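PDB 2CXI: phenylalanine--tRNA ligase beta subunit from Pyrococcus horikoshii, which joins L-phenylalanine to tRNA(Phe) at the expense of ATP as part of an alpha2beta2 synthetase, this N-terminal fragment including the B3/4 and B5 regions. Local coordinates for residues R67-K70 and W71-I75; L112-E116 and D117-Q121; V266-D270 and F271-T275; L296-D300 and G301-E305. All coordinates share one frame; numbering follows the deposited sequence.

Contact 1: R67-K70 and W71-I75; sequences RQIK and WALGI
Trp71, in the last turn of helix 62-72, which ends in a Schellman motif, bonds Arg67 O through its N-H at 3.1 Å. The same carbonyl oxygen also sits at the edge of the indole, near its plane, while CG of Arg67 packs against CZ3 at 3.8 Å. With its CG anti to the backbone N (chi1 -171°), Arg67 crosses the benzo end of the indole obliquely, and the chain beyond CG leads away to Phe328, a cation-pi partner; the indole NE1 is bonded to Gly78 O. Ala72 N donates to Gln68 O at 2.8 Å, keeping the helical i to i-4 spacing. Leu73 does the same with Ile69 O and lays its CD1 beside Ile69 CG2, 3.6 Å away, the two branched chains running alongside each other. At Gly74 the backbone leaves the helix with positive phi (72°), and its N-H turns back to Trp71 O at 2.9 Å. Lys70, whose amine pairs with Glu256, offers its carbonyl to the residue after the glycine. There Ile75 N reaches Lys70 O at 2.7 Å, the donor tilted 19° from the carbonyl plane, and Ile75 CB comes to 3.5 Å from that same oxygen.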
loop_
_atom_site.group_PDB
_atom_site.type_symbol
_atom_site.label_atom_id
_atom_site.label_comp_id
_atom_site.label_asym_id
_atom_site.label_seq_id
_atom_site.Cartn_x
_atom_site.Cartn_y
_atom_site.Cartn_z
ATOM N N ARG A 67 26.209 22.727 -24.153
ATOM C CA ARG A 67 25.556 21.808 -25.092
ATOM C C ARG A 67 25.616 22.425 -26.496
ATOM O O ARG A 67 26.081 21.785 -27.429
ATOM C CB ARG A 67 24.101 21.554 -24.632
ATOM C CG ARG A 67 23.315 20.437 -25.380
ATOM C CD ARG A 67 22.052 20.082 -24.577
ATOM N NE ARG A 67 21.261 21.288 -24.368
ATOM C CZ ARG A 67 20.496 21.550 -23.312
ATOM N NH1 ARG A 67 20.360 20.675 -22.301
ATOM N NH2 ARG A 67 19.841 22.705 -23.286
ATOM N N GLN A 68 25.211 23.686 -26.636
ATOM C CA GLN A 68 25.301 24.350 -27.925
ATOM C C GLN A 68 26.684 24.339 -28.509
ATOM O O GLN A 68 26.859 24.054 -29.703
ATOM C CB GLN A 68 24.915 25.812 -27.837
ATOM C CG GLN A 68 23.854 26.103 -28.765
ATOM C CD GLN A 68 22.649 25.832 -27.993
ATOM O OE1 GLN A 68 21.639 25.335 -28.503
ATOM N NE2 GLN A 68 22.756 26.114 -26.690
ATOM N N ILE A 69 27.653 24.708 -27.686
ATOM C CA ILE A 69 29.049 24.713 -28.137
ATOM C C ILE A 69 29.506 23.323 -28.586
ATOM O O ILE A 69 30.227 23.202 -29.578
ATOM C CB ILE A 69 29.950 25.348 -27.064
ATOM C CG1 ILE A 69 29.593 26.829 -26.933
ATOM C CG2 ILE A 69 31.472 25.183 -27.400
ATOM C CD1 ILE A 69 30.187 27.480 -25.641
ATOM N N LYS A 70 29.131 22.278 -27.848
ATOM C CA LYS A 70 29.519 20.913 -28.252
ATOM C C LYS A 70 29.000 20.603 -29.665
ATOM O O LYS A 70 29.718 20.010 -30.485
ATOM C CB LYS A 70 29.019 19.841 -27.250
ATOM C CG LYS A 70 29.915 19.738 -25.973
ATOM C CD LYS A 70 29.569 18.533 -25.110
ATOM C CE LYS A 70 28.235 18.720 -24.413
ATOM N NZ LYS A 70 28.134 17.665 -23.305
ATOM N N TRP A 71 27.750 20.980 -29.946
ATOM C CA TRP A 71 27.170 20.798 -31.281
ATOM C C TRP A 71 27.843 21.694 -32.333
ATOM O O TRP A 71 28.181 21.236 -33.448
ATOM C CB TRP A 71 25.640 21.030 -31.232
ATOM C CG TRP A 71 24.861 19.748 -31.185
ATOM C CD1 TRP A 71 24.200 19.171 -32.213
ATOM C CD2 TRP A 71 24.659 18.891 -30.041
ATOM N NE1 TRP A 71 23.590 18.000 -31.791
ATOM C CE2 TRP A 71 23.852 17.815 -30.458
ATOM C CE3 TRP A 71 25.082 18.932 -28.694
ATOM C CZ2 TRP A 71 23.477 16.764 -29.591
ATOM C CZ3 TRP A 71 24.695 17.896 -27.824
ATOM C CH2 TRP A 71 23.902 16.830 -28.282
ATOM N N ALA A 72 28.087 22.946 -31.982
ATOM C CA ALA A 72 28.795 23.855 -32.897
ATOM C C ALA A 72 30.170 23.303 -33.296
ATOM O O ALA A 72 30.586 23.412 -34.448
ATOM C CB ALA A 72 28.935 25.226 -32.270
ATOM N N LEU A 73 30.867 22.692 -32.344
ATOM C CA LEU A 73 32.174 22.120 -32.616
ATOM C C LEU A 73 32.108 20.723 -33.202
ATOM O O LEU A 73 33.141 20.140 -33.469
ATOM C CB LEU A 73 33.038 22.079 -31.333
ATOM C CG LEU A 73 33.291 23.453 -30.711
ATOM C CD1 LEU A 73 33.928 23.330 -29.312
ATOM C CD2 LEU A 73 34.073 24.404 -31.650
ATOM N N GLY A 74 30.914 20.151 -33.336
ATOM C CA GLY A 74 30.799 18.780 -33.807
ATOM C C GLY A 74 31.241 17.710 -32.833
ATOM O O GLY A 74 31.587 16.619 -33.260
ATOM N N ILE A 75 31.267 17.996 -31.533
ATOM C CA ILE A 75 31.602 16.968 -30.539
ATOM C C ILE A 75 30.383 16.054 -30.418
ATOM O O ILE A 75 30.512 14.838 -30.222
ATOM C CB ILE A 75 32.009 17.622 -29.201
ATOM C CG1 ILE A 75 33.322 18.405 -29.357
ATOM C CG2 ILE A 75 32.132 16.603 -28.048
ATOM C CD1 ILE A 75 33.584 19.371 -28.162
#

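Contact 2: L112-E116 and D117-Q121; sequences LRLDE and DSLSQ
Asp115 reaches over the first turn of helix 116-133 to Ser118, and its side chain can be followed outward from CB. Beyond CB, a chi1 of 48° turns CG back between the backbone N and the carbonyl carbon, so that the carboxylate lies over the start of the helix. CG lies 3.8 Å from Ser118 OG. From there OD1 takes the N-H of Ser118 at 3.0 Å in an almost straight bond (176°), met nearly along the C-O axis. OD2 turns the other way, to a salt bridge with Arg13 of helix 8-15 and a weak bond from a water. Ser118 answers with its hydroxyl: OG accepts from Asp115 N at 2.9 Å, and this exchange of side-chain and backbone bonds is a capping box, with Asp115 as N-cap. An asparagine here would probably keep a capping oxygen but leave Arg13 without its carboxylate partner and remove the negative charge facing the first-turn N-H groups. The water that bonds OD2 lies 2.6 Å from Ser118 OG and donates to Arg113 O at 2.8 Å, tying the incoming loop to the box. Leu114 lies beside the polar exchange, its CD2 3.8 Å from Ser118 OG. Behind the cap the regular helix bonds begin, Leu119 N to Asp115 O at 2.9 Å and Ser120 N to Glu116 O.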
loop_
_atom_site.group_PDB
_atom_site.type_symbol
_atom_site.label_atom_id
_atom_site.label_comp_id
_atom_site.label_asym_id
_atom_site.label_seq_id
_atom_site.Cartn_x
_atom_site.Cartn_y
_atom_site.Cartn_z
ATOM N N LEU A 112 23.331 12.250 -9.296
ATOM C CA LEU A 112 24.065 13.475 -9.492
ATOM C C LEU A 112 25.221 13.502 -8.496
ATOM O O LEU A 112 25.108 12.988 -7.382
ATOM C CB LEU A 112 23.150 14.685 -9.296
ATOM C CG LEU A 112 22.118 14.874 -10.439
ATOM C CD1 LEU A 112 20.984 15.767 -9.969
ATOM C CD2 LEU A 112 22.746 15.437 -11.724
ATOM N N ARG A 113 26.312 14.131 -8.889
ATOM C CA ARG A 113 27.335 14.506 -7.925
ATOM C C ARG A 113 27.480 16.023 -7.990
ATOM O O ARG A 113 28.099 16.549 -8.899
ATOM C CB ARG A 113 28.663 13.781 -8.227
ATOM C CG ARG A 113 28.544 12.235 -8.411
ATOM C CD ARG A 113 29.846 11.506 -8.900
ATOM N NE ARG A 113 31.013 12.336 -8.551
ATOM C CZ ARG A 113 31.745 13.029 -9.437
ATOM N NH1 ARG A 113 31.485 12.958 -10.751
ATOM N NH2 ARG A 113 32.755 13.778 -9.008
ATOM N N LEU A 114 26.922 16.728 -7.014
ATOM C CA LEU A 114 26.854 18.177 -7.070
ATOM C C LEU A 114 28.087 18.826 -6.454
ATOM O O LEU A 114 28.844 18.179 -5.735
ATOM C CB LEU A 114 25.565 18.717 -6.409
ATOM C CG LEU A 114 24.286 18.085 -6.952
ATOM C CD1 LEU A 114 23.120 18.679 -6.139
ATOM C CD2 LEU A 114 24.187 18.402 -8.475
ATOM N N ASP A 115 28.303 20.089 -6.795
ATOM C CA ASP A 115 29.344 20.911 -6.161
ATOM C C ASP A 115 28.909 22.342 -6.232
ATOM O O ASP A 115 27.769 22.635 -6.671
ATOM C CB ASP A 115 30.724 20.704 -6.811
ATOM C CG ASP A 115 30.696 20.784 -8.363
ATOM O OD1 ASP A 115 30.094 21.718 -8.942
ATOM O OD2 ASP A 115 31.295 19.956 -9.085
ATOM N N GLU A 116 29.780 23.259 -5.801
ATOM C CA GLU A 116 29.403 24.669 -5.759
ATOM C C GLU A 116 28.927 25.165 -7.129
ATOM O O GLU A 116 27.934 25.862 -7.206
ATOM C CB GLU A 116 30.558 25.570 -5.270
ATOM C CG GLU A 116 30.733 25.588 -3.741
ATOM C CD GLU A 116 31.976 26.361 -3.288
ATOM O OE1 GLU A 116 32.459 27.250 -4.070
ATOM O OE2 GLU A 116 32.474 26.088 -2.148
ATOM N N ASP A 117 29.673 24.846 -8.184
ATOM C CA ASP A 117 29.321 25.306 -9.537
ATOM C C ASP A 117 27.983 24.732 -10.038
ATOM O O ASP A 117 27.138 25.474 -10.537
ATOM C CB ASP A 117 30.413 24.962 -10.516
ATOM C CG ASP A 117 31.584 25.983 -10.490
ATOM O OD1 ASP A 117 31.540 26.974 -9.728
ATOM O OD2 ASP A 117 32.579 25.853 -11.227
ATOM N N SER A 118 27.823 23.417 -9.961
ATOM C CA SER A 118 26.561 22.795 -10.441
ATOM C C SER A 118 25.354 23.204 -9.612
ATOM O O SER A 118 24.275 23.483 -10.157
ATOM C CB SER A 118 26.666 21.284 -10.584
ATOM O OG SER A 118 27.082 20.643 -9.406
ATOM N N LEU A 119 25.516 23.295 -8.295
ATOM C CA LEU A 119 24.393 23.744 -7.456
ATOM C C LEU A 119 23.995 25.199 -7.727
ATOM O O LEU A 119 22.807 25.565 -7.765
ATOM C CB LEU A 119 24.758 23.569 -5.969
ATOM C CG LEU A 119 23.667 23.816 -4.939
ATOM C CD1 LEU A 119 22.403 22.950 -5.297
ATOM C CD2 LEU A 119 24.298 23.484 -3.525
ATOM N N SER A 120 24.991 26.051 -7.927
ATOM C CA SER A 120 24.689 27.421 -8.178
ATOM C C SER A 120 24.049 27.610 -9.591
ATOM O O SER A 120 23.133 28.410 -9.736
ATOM C CB SER A 120 25.915 28.322 -7.891
ATOM O OG SER A 120 26.430 28.872 -9.064
ATOM N N GLN A 121 24.499 26.868 -10.602
ATOM C CA GLN A 121 23.860 26.907 -11.917
ATOM C C GLN A 121 22.356 26.473 -11.875
ATOM O O GLN A 121 21.464 27.094 -12.504
ATOM C CB GLN A 121 24.627 26.025 -12.900
ATOM C CG GLN A 121 25.924 26.646 -13.419
ATOM C CD GLN A 121 25.662 28.023 -14.030
ATOM O OE1 GLN A 121 24.909 28.141 -15.005
ATOM N NE2 GLN A 121 26.190 29.064 -13.397
HETATM O O HOH W 1 28.712 18.884 -10.347
#

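Contact 3: V266-D270 and F271-T275; sequences VVYKD and FEIET
Phe271 O receives the N-H of Tyr268 at 2.8 Å, the shortest hydrogen bond between 266-270 and 271-275, its donor nearly in line with the C=O although the angle at the hydrogen is only 143°. It closes the turn and brings the two aromatic side chains together. The rings run alongside each other as an offset stack with centroids 4.4 Å apart and planes 12° from parallel. The overlap is partial: CZ of Phe271 stands over the Tyr268 ring toward its rim, 3.4 Å from CG, while CB of Tyr268 makes a CH-pi contact over the Phe271 face, 3.8 Å from the centroid. In Phe271 a chi1 of 70° turns the ring back over Tyr268. Tyr268 OH is held in turn by Gly104 O. The turn links the strands of a beta hairpin, 260-267 and 272-275, whose first strand also pairs with 84-93 and 103-110 in the large mixed sheet. Val266 and Ile273 form its hydrogen-bonded antiparallel pair, each N-H giving to the other's carbonyl oxygen at 2.9 Å; Val267 and Glu272 make the next, non-hydrogen-bonded pair. On the face of Val266 and Ile273, CB of the valine meets CG1 of the isoleucine at 3.9 Å, and CD1 of that isoleucine reaches Tyr268 CE1. Farther along, the Val266 side chain crosses that of Thr275 at about a right angle, its CG2 3.4 Å from OG1, a hydroxyl that is bonded to Tyr106 O.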
loop_
_atom_site.group_PDB
_atom_site.type_symbol
_atom_site.label_atom_id
_atom_site.label_comp_id
_atom_site.label_asym_id
_atom_site.label_seq_id
_atom_site.Cartn_x
_atom_site.Cartn_y
_atom_site.Cartn_z
ATOM N N VAL A 266 1.524 11.776 -12.589
ATOM C CA VAL A 266 0.925 12.933 -12.000
ATOM C C VAL A 266 -0.588 12.795 -12.201
ATOM O O VAL A 266 -1.059 12.825 -13.342
ATOM C CB VAL A 266 1.403 14.258 -12.608
ATOM C CG1 VAL A 266 0.896 15.455 -11.761
ATOM C CG2 VAL A 266 2.952 14.295 -12.750
ATOM N N VAL A 267 -1.295 12.696 -11.086
ATOM C CA VAL A 267 -2.739 12.382 -11.037
ATOM C C VAL A 267 -3.580 13.628 -10.749
ATOM O O VAL A 267 -3.523 14.267 -9.654
ATOM C CB VAL A 267 -3.018 11.183 -10.050
ATOM C CG1 VAL A 267 -4.532 10.715 -10.105
ATOM C CG2 VAL A 267 -2.149 10.033 -10.376
ATOM N N TYR A 268 -4.356 13.996 -11.751
ATOM C CA TYR A 268 -5.333 15.047 -11.638
ATOM C C TYR A 268 -6.714 14.399 -11.461
ATOM O O TYR A 268 -6.832 13.200 -11.578
ATOM C CB TYR A 268 -5.312 15.902 -12.903
ATOM C CG TYR A 268 -4.101 16.826 -13.043
ATOM C CD1 TYR A 268 -2.839 16.307 -13.363
ATOM C CD2 TYR A 268 -4.227 18.210 -12.832
ATOM C CE1 TYR A 268 -1.705 17.175 -13.518
ATOM C CE2 TYR A 268 -3.104 19.074 -12.953
ATOM C CZ TYR A 268 -1.874 18.540 -13.293
ATOM O OH TYR A 268 -0.803 19.388 -13.443
ATOM N N LYS A 269 -7.744 15.173 -11.166
ATOM C CA LYS A 269 -9.074 14.584 -10.992
ATOM C C LYS A 269 -9.523 13.846 -12.258
ATOM O O LYS A 269 -9.906 12.688 -12.160
ATOM C CB LYS A 269 -10.118 15.610 -10.531
ATOM C CG LYS A 269 -11.525 15.036 -10.289
ATOM C CD LYS A 269 -11.523 13.996 -9.147
ATOM C CE LYS A 269 -12.923 13.403 -8.903
ATOM N NZ LYS A 269 -13.905 14.488 -8.538
ATOM N N ASP A 270 -9.389 14.478 -13.433
ATOM C CA ASP A 270 -9.969 13.949 -14.669
ATOM C C ASP A 270 -8.977 13.301 -15.600
ATOM O O ASP A 270 -9.358 12.893 -16.702
ATOM C CB ASP A 270 -10.574 15.056 -15.511
ATOM C CG ASP A 270 -11.680 15.796 -14.817
ATOM O OD1 ASP A 270 -12.380 15.205 -13.961
ATOM O OD2 ASP A 270 -11.923 16.984 -15.113
ATOM N N PHE A 271 -7.703 13.265 -15.221
ATOM C CA PHE A 271 -6.715 12.695 -16.121
ATOM C C PHE A 271 -5.436 12.473 -15.363
ATOM O O PHE A 271 -5.233 13.005 -14.274
ATOM C CB PHE A 271 -6.470 13.617 -17.341
ATOM C CG PHE A 271 -5.738 14.899 -17.017
ATOM C CD1 PHE A 271 -6.440 16.037 -16.612
ATOM C CD2 PHE A 271 -4.350 14.978 -17.130
ATOM C CE1 PHE A 271 -5.763 17.208 -16.308
ATOM C CE2 PHE A 271 -3.675 16.169 -16.820
ATOM C CZ PHE A 271 -4.384 17.261 -16.421
ATOM N N GLU A 272 -4.556 11.715 -15.977
ATOM C CA GLU A 272 -3.270 11.439 -15.388
ATOM C C GLU A 272 -2.240 11.717 -16.489
ATOM O O GLU A 272 -2.547 11.561 -17.682
ATOM C CB GLU A 272 -3.291 9.971 -14.981
ATOM C CG GLU A 272 -1.967 9.379 -14.561
ATOM C CD GLU A 272 -2.070 7.860 -14.458
ATOM O OE1 GLU A 272 -3.035 7.383 -13.841
ATOM O OE2 GLU A 272 -1.190 7.157 -15.007
ATOM N N ILE A 273 -1.017 12.091 -16.117
ATOM C CA ILE A 273 0.047 12.304 -17.131
ATOM C C ILE A 273 1.390 11.872 -16.622
ATOM O O ILE A 273 1.667 12.006 -15.449
ATOM C CB ILE A 273 0.184 13.826 -17.560
ATOM C CG1 ILE A 273 0.348 14.730 -16.317
ATOM C CG2 ILE A 273 -0.964 14.253 -18.468
ATOM C CD1 ILE A 273 0.662 16.180 -16.591
ATOM N N GLU A 274 2.270 11.463 -17.509
ATOM C CA GLU A 274 3.570 11.009 -17.084
ATOM C C GLU A 274 4.553 12.117 -17.417
ATOM O O GLU A 274 4.690 12.489 -18.591
ATOM C CB GLU A 274 3.942 9.734 -17.832
ATOM C CG GLU A 274 5.315 9.193 -17.461
ATOM C CD GLU A 274 5.821 8.069 -18.384
ATOM O OE1 GLU A 274 5.044 7.582 -19.250
ATOM O OE2 GLU A 274 7.029 7.675 -18.268
ATOM N N THR A 275 5.228 12.672 -16.415
ATOM C CA THR A 275 6.203 13.771 -16.703
ATOM C C THR A 275 7.628 13.426 -16.208
ATOM O O THR A 275 7.749 12.671 -15.240
ATOM C CB THR A 275 5.733 15.133 -16.101
ATOM O OG1 THR A 275 5.686 15.030 -14.694
ATOM C CG2 THR A 275 4.283 15.485 -16.489
#

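Contact 4: L296-D300 and G301-E305; sequences LELND and GEIKE
Leu298 packs its CB on CG1 of Ile303 at 3.7 Å, and its CA lies 3.3 Å from Glu302 OE1, an oxygen aimed at the next backbone N-H. That N-H belongs to Asn299, the N-cap of helix 300-309; Glu302 OE1 accepts it at 2.9 Å through its anti lone pair, the one away from the other carboxylate oxygen. In the opposite direction, OD1 of Asn299 accepts from Glu302 N at 2.9 Å, the donor tilted 27° from the amide plane, and the pair forms a capping box. A chi1 of 59° swings the Asn299 amide over the helix start, where it stacks on the Glu302 carboxylate, their planes 17° apart. A leucine in place of Glu302 would probably leave the Asn299 N-H without its acceptor and the amide without its stacked, charged partner, so that only the other half of the box remained. The backbone of Asn299 then starts the helix bonds, its O taking Ile303 N at 3.1 Å. Asp300 continues with its own O to Lys304 N at 2.9 Å, while its carboxylate makes a salt bridge to Arg291. Within the B5 region, Ile303 leans on Leu287 and Arg291 of helix 287-294, Leu298 meets Tyr346 of helix 335-346, and Asp300 and Lys304 touch Ile316 of strand 313-317.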
loop_
_atom_site.group_PDB
_atom_site.type_symbol
_atom_site.label_atom_id
_atom_site.label_comp_id
_atom_site.label_asym_id
_atom_site.label_seq_id
_atom_site.Cartn_x
_atom_site.Cartn_y
_atom_site.Cartn_z
ATOM N N LEU A 296 21.176 31.437 -50.313
ATOM C CA LEU A 296 22.366 30.600 -50.301
ATOM C C LEU A 296 22.181 29.418 -51.245
ATOM O O LEU A 296 21.090 28.875 -51.356
ATOM C CB LEU A 296 22.680 30.111 -48.880
ATOM C CG LEU A 296 23.245 31.160 -47.904
ATOM C CD1 LEU A 296 23.113 30.714 -46.474
ATOM C CD2 LEU A 296 24.706 31.528 -48.220
ATOM N N GLU A 297 23.242 29.002 -51.916
ATOM C CA GLU A 297 23.133 27.797 -52.734
ATOM C C GLU A 297 23.717 26.602 -51.989
ATOM O O GLU A 297 24.864 26.199 -52.204
ATOM C CB GLU A 297 23.760 28.001 -54.127
ATOM C CG GLU A 297 22.843 28.765 -55.090
ATOM C CD GLU A 297 21.404 28.234 -55.105
ATOM O OE1 GLU A 297 21.201 27.021 -55.364
ATOM O OE2 GLU A 297 20.459 29.027 -54.866
ATOM N N LEU A 298 22.950 26.074 -51.052
ATOM C CA LEU A 298 23.400 24.921 -50.312
ATOM C C LEU A 298 22.576 23.764 -50.832
ATOM O O LEU A 298 21.367 23.910 -50.999
ATOM C CB LEU A 298 23.133 25.116 -48.820
ATOM C CG LEU A 298 23.790 26.299 -48.112
ATOM C CD1 LEU A 298 23.022 26.584 -46.831
ATOM C CD2 LEU A 298 25.274 26.057 -47.849
ATOM N N ASN A 299 23.211 22.620 -51.093
ATOM C CA ASN A 299 22.435 21.472 -51.556
ATOM C C ASN A 299 21.746 20.823 -50.367
ATOM O O ASN A 299 21.959 21.256 -49.228
ATOM C CB ASN A 299 23.287 20.471 -52.366
ATOM C CG ASN A 299 24.464 19.924 -51.591
ATOM O OD1 ASN A 299 24.321 19.441 -50.466
ATOM N ND2 ASN A 299 25.649 19.957 -52.214
ATOM N N ASP A 300 20.932 19.793 -50.607
ATOM C CA ASP A 300 20.195 19.160 -49.512
ATOM C C ASP A 300 21.073 18.593 -48.402
ATOM O O ASP A 300 20.708 18.717 -47.218
ATOM C CB ASP A 300 19.245 18.096 -50.031
ATOM C CG ASP A 300 18.152 18.677 -50.896
ATOM O OD1 ASP A 300 18.021 19.926 -50.977
ATOM O OD2 ASP A 300 17.356 17.962 -51.516
ATOM N N GLY A 301 22.202 17.974 -48.787
ATOM C CA GLY A 301 23.180 17.432 -47.851
ATOM C C GLY A 301 23.828 18.510 -46.972
ATOM O O GLY A 301 24.042 18.301 -45.772
ATOM N N GLU A 302 24.158 19.650 -47.572
ATOM C CA GLU A 302 24.736 20.759 -46.805
ATOM C C GLU A 302 23.754 21.334 -45.775
ATOM O O GLU A 302 24.127 21.615 -44.616
ATOM C CB GLU A 302 25.249 21.844 -47.738
ATOM C CG GLU A 302 26.519 21.405 -48.449
ATOM C CD GLU A 302 26.868 22.295 -49.617
ATOM O OE1 GLU A 302 25.951 22.805 -50.301
ATOM O OE2 GLU A 302 28.081 22.489 -49.832
ATOM N N ILE A 303 22.506 21.486 -46.198
ATOM C CA ILE A 303 21.458 21.967 -45.298
ATOM C C ILE A 303 21.254 20.946 -44.189
ATOM O O ILE A 303 21.158 21.315 -43.005
ATOM C CB ILE A 303 20.129 22.246 -46.034
ATOM C CG1 ILE A 303 20.338 23.358 -47.081
ATOM C CG2 ILE A 303 19.045 22.671 -45.000
ATOM C CD1 ILE A 303 19.186 23.542 -48.021
ATOM N N LYS A 304 21.199 19.657 -44.549
ATOM C CA LYS A 304 21.086 18.634 -43.506
ATOM C C LYS A 304 22.187 18.772 -42.425
ATOM O O LYS A 304 21.909 18.707 -41.231
ATOM C CB LYS A 304 21.066 17.219 -44.102
ATOM C CG LYS A 304 21.093 16.109 -43.047
ATOM C CD LYS A 304 20.555 14.801 -43.603
ATOM C CE LYS A 304 21.050 13.648 -42.742
ATOM N NZ LYS A 304 20.203 12.494 -42.924
ATOM N N GLU A 305 23.427 18.948 -42.866
ATOM C CA GLU A 305 24.579 19.049 -41.985
ATOM C C GLU A 305 24.490 20.278 -41.083
ATOM O O GLU A 305 24.892 20.224 -39.936
ATOM C CB GLU A 305 25.863 19.171 -42.787
ATOM C CG GLU A 305 26.269 17.925 -43.570
ATOM C CD GLU A 305 27.621 18.121 -44.216
ATOM O OE1 GLU A 305 27.718 18.128 -45.479
ATOM O OE2 GLU A 305 28.591 18.310 -43.443
#

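Overall arrangement
Contacts 2 and 4 are surface contacts that each start a helix with a capping box, closed by a serine hydroxyl in the first and a glutamate carboxylate in the second. Contact 1 does the reverse job, closing helix 62-72 through backbone bonds, without a side-chain cap, and is partly buried, like contact 3. Contact 3 is a strand pair, held by backbone bonds, aliphatic packing and an aromatic stack. No two contacts share a helix or strand. Contacts 1 and 4 are about 7 Å apart at their nearest atoms, and the side chains of Gln68 and Ile303 lie about 8 and 9 Å from that of Asp341, a predicted magnesium ligand; contacts 2 and 3 lie away from such sites.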